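Local coordinates for bacterial transferase hexapeptide (Three repeats) family protein (Acinetobacter baumannii, PDB 4M9C) that probably transfers an acetyl group to a UDP-linked amino sugar in the bacterial biosynthesis of UDP-N,N'-diacetylbacillosamine, at residues A[166-171]-A[189-194]; A[193-198]-A[208-213]. All coordinates share one frame; numbering follows the deposited sequence.

Interaction 1: residues A[166-171]-A[189-194]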
loop_
_atom_site.group_PDB
_atom_site.type_symbol
_atom_site.label_atom_id
_atom_site.label_comp_id
_atom_site.label_asym_id
_atom_site.label_seq_id
_atom_site.Cartn_x
_atom_site.Cartn_y
_atom_site.Cartn_z
ATOM N N ILE A 166 15.006 -7.183 -3.829
ATOM C CA ILE A 166 14.010 -7.482 -2.805
ATOM C C ILE A 166 12.701 -7.874 -3.471
ATOM O O ILE A 166 12.066 -7.057 -4.143
ATOM C CB ILE A 166 13.782 -6.290 -1.853
ATOM C CG1 ILE A 166 15.125 -5.709 -1.399
ATOM C CG2 ILE A 166 12.947 -6.729 -0.649
ATOM C CD1 ILE A 166 16.039 -6.724 -0.685
ATOM N N GLY A 167 12.295 -9.124 -3.262
ATOM C CA GLY A 167 11.180 -9.706 -3.986
ATOM C C GLY A 167 9.816 -9.160 -3.621
ATOM O O GLY A 167 9.655 -8.467 -2.617
ATOM N N THR A 168 8.827 -9.482 -4.450
ATOM C CA THR A 168 7.491 -8.909 -4.318
ATOM C C THR A 168 6.822 -9.348 -3.003
ATOM O O THR A 168 6.742 -10.541 -2.689
ATOM C CB THR A 168 6.608 -9.211 -5.583
ATOM O OG1 THR A 168 5.296 -8.660 -5.412
ATOM C CG2 THR A 168 6.484 -10.707 -5.824
ATOM N N GLY A 169 6.369 -8.370 -2.222
ATOM C CA GLY A 169 5.721 -8.653 -0.955
ATOM C C GLY A 169 6.672 -9.042 0.166
ATOM O O GLY A 169 6.231 -9.363 1.255
ATOM N N ALA A 170 7.979 -9.010 -0.075
ATOM C CA ALA A 170 8.912 -9.367 0.993
ATOM C C ALA A 170 8.915 -8.295 2.091
ATOM O O ALA A 170 8.674 -7.121 1.815
ATOM C CB ALA A 170 10.320 -9.564 0.441
ATOM N N VAL A 171 9.196 -8.708 3.327
ATOM C CA VAL A 171 9.321 -7.790 4.448
ATOM C C VAL A 171 10.665 -7.994 5.111
ATOM O O VAL A 171 11.085 -9.129 5.344
ATOM C CB VAL A 171 8.274 -8.084 5.522
ATOM C CG1 VAL A 171 8.173 -6.903 6.503
ATOM C CG2 VAL A 171 6.943 -8.387 4.876
ATOM N N VAL A 189 16.247 -11.606 -2.149
ATOM C CA VAL A 189 15.212 -11.922 -1.168
ATOM C C VAL A 189 13.979 -12.350 -1.960
ATOM O O VAL A 189 13.449 -11.570 -2.757
ATOM C CB VAL A 189 14.889 -10.682 -0.283
ATOM C CG1 VAL A 189 13.669 -10.931 0.593
ATOM C CG2 VAL A 189 16.101 -10.307 0.564
ATOM N N GLY A 190 13.526 -13.583 -1.767
ATOM C CA GLY A 190 12.488 -14.131 -2.627
ATOM C C GLY A 190 11.141 -13.496 -2.352
ATOM O O GLY A 190 10.935 -12.962 -1.272
ATOM N N MET A 191 10.222 -13.547 -3.313
ATOM C CA MET A 191 8.875 -13.044 -3.063
ATOM C C MET A 191 8.293 -13.611 -1.774
ATOM O O MET A 191 8.448 -14.793 -1.459
ATOM C CB MET A 191 7.935 -13.370 -4.221
ATOM C CG MET A 191 7.756 -14.846 -4.464
ATOM S SD MET A 191 6.581 -15.160 -5.806
ATOM C CE MET A 191 5.248 -14.080 -5.297
ATOM N N GLY A 192 7.611 -12.754 -1.028
ATOM C CA GLY A 192 6.918 -13.186 0.164
ATOM C C GLY A 192 7.796 -13.544 1.347
ATOM O O GLY A 192 7.271 -13.933 2.395
ATOM N N ALA A 193 9.112 -13.396 1.211
ATOM C CA ALA A 193 10.000 -13.786 2.303
ATOM C C ALA A 193 9.889 -12.826 3.494
ATOM O O ALA A 193 9.712 -11.626 3.320
ATOM C CB ALA A 193 11.430 -13.885 1.831
ATOM N N VAL A 194 9.982 -13.369 4.703
ATOM C CA VAL A 194 9.963 -12.546 5.916
ATOM C C VAL A 194 11.361 -12.594 6.527
ATOM O O VAL A 194 11.722 -13.554 7.211
ATOM C CB VAL A 194 8.872 -13.023 6.908
ATOM C CG1 VAL A 194 8.863 -12.172 8.183
ATOM C CG2 VAL A 194 7.505 -12.959 6.227
#
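The methyl CG2 of T168 presses on CB of M191 at 3.4 Å, tighter than ordinary van der Waals contact, where the corners of two successive coils of the left-handed beta-helix stack. In T168 the hydroxyl OG1 stands anti to the backbone N (chi1 179°), which puts CG2 between N and the carbonyl carbon. The M191 chain runs alongside the threonine and, bent at its third torsion, brings its CE back to 3.6 Å from CG2 of T168. Inside the beta-helix, between the two coils, CB of A170 sits 3.6 Å from CG1 of V189, and CD1 of I166 packs alongside CG2 of V189 at 3.8 Å.

Backbone bonds tie the two corners rung to rung. The N-H of G192 reaches O of T168 at 2.9 Å, while V171 N donates to A193 O at 3.0 Å. A weak bond from G167 N to V189 O (2.8 Å) starts the ladder. Both corners, 167-170 and 190-193, are type II beta turns, with G169 and G192 at the positive-phi positions. CA of G167 lies close against the 190-191 backbone, 4.0 Å from N of M191.

Further out, OG1 of T168 bonds to O of P150 in the coil before and to ND2 of N155 of the second subunit, whose Y135 also packs on T168. Polar grip between the two segments is therefore main chain, with aliphatic groups of I166, A170 and V189 in contact between the coils inside the helix, while the one threonine hydroxyl links neighbouring coils and subunits.

Interaction 2: residues A[193-198]-A[208-213]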
loop_
_atom_site.group_PDB
_atom_site.type_symbol
_atom_site.label_atom_id
_atom_site.label_comp_id
_atom_site.label_asym_id
_atom_site.label_seq_id
_atom_site.Cartn_x
_atom_site.Cartn_y
_atom_site.Cartn_z
ATOM N N ALA A 193 9.112 -13.396 1.211
ATOM C CA ALA A 193 10.000 -13.786 2.303
ATOM C C ALA A 193 9.889 -12.826 3.494
ATOM O O ALA A 193 9.712 -11.626 3.320
ATOM C CB ALA A 193 11.430 -13.885 1.831
ATOM N N VAL A 194 9.982 -13.369 4.703
ATOM C CA VAL A 194 9.963 -12.546 5.916
ATOM C C VAL A 194 11.361 -12.594 6.527
ATOM O O VAL A 194 11.722 -13.554 7.211
ATOM C CB VAL A 194 8.872 -13.023 6.908
ATOM C CG1 VAL A 194 8.863 -12.172 8.183
ATOM C CG2 VAL A 194 7.505 -12.959 6.227
ATOM N N VAL A 195 12.153 -11.570 6.235
ATOM C CA VAL A 195 13.568 -11.570 6.586
ATOM C C VAL A 195 13.779 -11.087 8.014
ATOM O O VAL A 195 13.486 -9.939 8.327
ATOM C CB VAL A 195 14.367 -10.674 5.631
ATOM C CG1 VAL A 195 15.855 -10.763 5.923
ATOM C CG2 VAL A 195 14.085 -11.067 4.186
ATOM N N THR A 196 14.306 -11.967 8.866
ATOM C CA THR A 196 14.454 -11.678 10.291
ATOM C C THR A 196 15.905 -11.449 10.696
ATOM O O THR A 196 16.187 -11.118 11.832
ATOM C CB THR A 196 13.862 -12.803 11.151
ATOM O OG1 THR A 196 14.577 -14.020 10.902
ATOM C CG2 THR A 196 12.396 -13.015 10.800
ATOM N N LYS A 197 16.831 -11.604 9.757
ATOM C CA LYS A 197 18.234 -11.376 10.069
ATOM C C LYS A 197 19.004 -11.094 8.801
ATOM O O LYS A 197 18.493 -11.328 7.705
ATOM C CB LYS A 197 18.829 -12.592 10.781
ATOM C CG LYS A 197 18.661 -13.868 10.010
ATOM C CD LYS A 197 19.050 -15.085 10.853
ATOM C CE LYS A 197 18.810 -16.363 10.060
ATOM N NZ LYS A 197 19.399 -17.575 10.705
ATOM N N SER A 198 20.229 -10.594 8.954
ATOM C CA SER A 198 21.078 -10.288 7.817
ATOM C C SER A 198 21.182 -11.460 6.832
ATOM O O SER A 198 21.188 -12.620 7.225
ATOM C CB SER A 198 22.462 -9.849 8.286
ATOM O OG SER A 198 22.372 -8.628 9.004
ATOM N N ASN A 208 8.946 -17.899 5.460
ATOM C CA ASN A 208 8.555 -17.210 6.681
ATOM C C ASN A 208 8.771 -18.162 7.878
ATOM O O ASN A 208 7.957 -19.053 8.126
ATOM C CB ASN A 208 7.076 -16.789 6.559
ATOM C CG ASN A 208 6.554 -16.044 7.788
ATOM O OD1 ASN A 208 7.282 -15.823 8.750
ATOM N ND2 ASN A 208 5.280 -15.640 7.741
ATOM N N PRO A 209 9.881 -17.990 8.615
ATOM C CA PRO A 209 10.905 -16.957 8.425
ATOM C C PRO A 209 11.833 -17.289 7.255
ATOM O O PRO A 209 11.925 -18.448 6.853
ATOM C CB PRO A 209 11.675 -16.989 9.750
ATOM C CG PRO A 209 11.581 -18.427 10.185
ATOM C CD PRO A 209 10.214 -18.905 9.726
ATOM N N ALA A 210 12.522 -16.282 6.728
ATOM C CA ALA A 210 13.359 -16.480 5.557
ATOM C C ALA A 210 14.534 -17.372 5.905
ATOM O O ALA A 210 15.161 -17.192 6.943
ATOM C CB ALA A 210 13.850 -15.150 5.014
ATOM N N ARG A 211 14.827 -18.320 5.019
ATOM C CA ARG A 211 15.957 -19.243 5.169
ATOM C C ARG A 211 16.758 -19.280 3.876
ATOM O O ARG A 211 16.199 -19.093 2.792
ATOM C CB ARG A 211 15.462 -20.651 5.507
ATOM C CG ARG A 211 14.866 -20.762 6.920
ATOM N N ILE A 212 18.065 -19.507 3.983
ATOM C CA ILE A 212 18.907 -19.543 2.796
ATOM C C ILE A 212 18.512 -20.729 1.943
ATOM O O ILE A 212 18.371 -21.837 2.440
ATOM C CB ILE A 212 20.393 -19.578 3.152
ATOM C CG1 ILE A 212 20.773 -18.281 3.867
ATOM C CG2 ILE A 212 21.228 -19.756 1.902
ATOM C CD1 ILE A 212 22.144 -18.293 4.534
ATOM N N LEU A 213 18.274 -20.478 0.664
ATOM C CA LEU A 213 17.833 -21.520 -0.247
ATOM C C LEU A 213 18.963 -21.861 -1.211
ATOM O O LEU A 213 19.461 -22.983 -1.216
ATOM C CB LEU A 213 16.586 -21.080 -1.013
ATOM C CG LEU A 213 16.055 -22.098 -2.026
ATOM C CD1 LEU A 213 15.588 -23.335 -1.300
ATOM C CD2 LEU A 213 14.941 -21.509 -2.891
HETATM O O HOH W 1 15.357 -14.658 8.168
#
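The side-chain amide of N208 lies along V194 and covers it. CG2 of V194 comes nearest, 3.6 Å from CG of N208, while CB of V194 is 3.7 Å from OD1 of N208. The asparagine's CG is anti to its backbone N (chi1 -180°), an extended pose that carries the amide along the valine. Its ND2 makes a weak hydrogen bond to O of G192 of the third subunit, and N208 also packs on its own counterpart in the second subunit.

A210 approaches differently: its methyl CB points toward 193-198 and rests 3.4 Å from O of V194, with CG2 of V195 and CB of A193 each 4.2 Å from it. N of A210 donates to O of V194 at 2.9 Å. P209, preceded by a cis peptide bond, sets its ring aslant to T196, with CB of P209 4.2 Å from CG2 of T196. Beyond it, one water accepts from T196 N at 3.0 Å and donates to A210 O, extending the link between the two backbones by one bridged step.

Past A210 the chain leaves 193-198 and continues as the last strand, antiparallel to strand 204-206, on which A210 and I212 also pack. The single direct bond and the water bridge thus belong to the terminal coil of a left-handed beta-helix, where the chain leaves its parallel winding and turns back as an antiparallel end strand, in the hexapeptide-repeat architecture of this acetyltransferase family.

How the interactions relate
Both contacts involve the coil that carries A193 and V194, which they share, and their centres lie about 9 Å apart. Interaction 1 joins that coil to the one before it and is mostly buried; interaction 2 joins it to the closing segment and is only partly buried, with P209 exposed. The chemistry follows: regular parallel bonding between two matching turns in 166-171 with 189-194, against one direct bond and a water bridge in 193-198 with 208-213. They touch through a probable hydrogen bond from V195 N to V171 O (2.8 Å) and packing of V189 on V195, and both meet the third subunit.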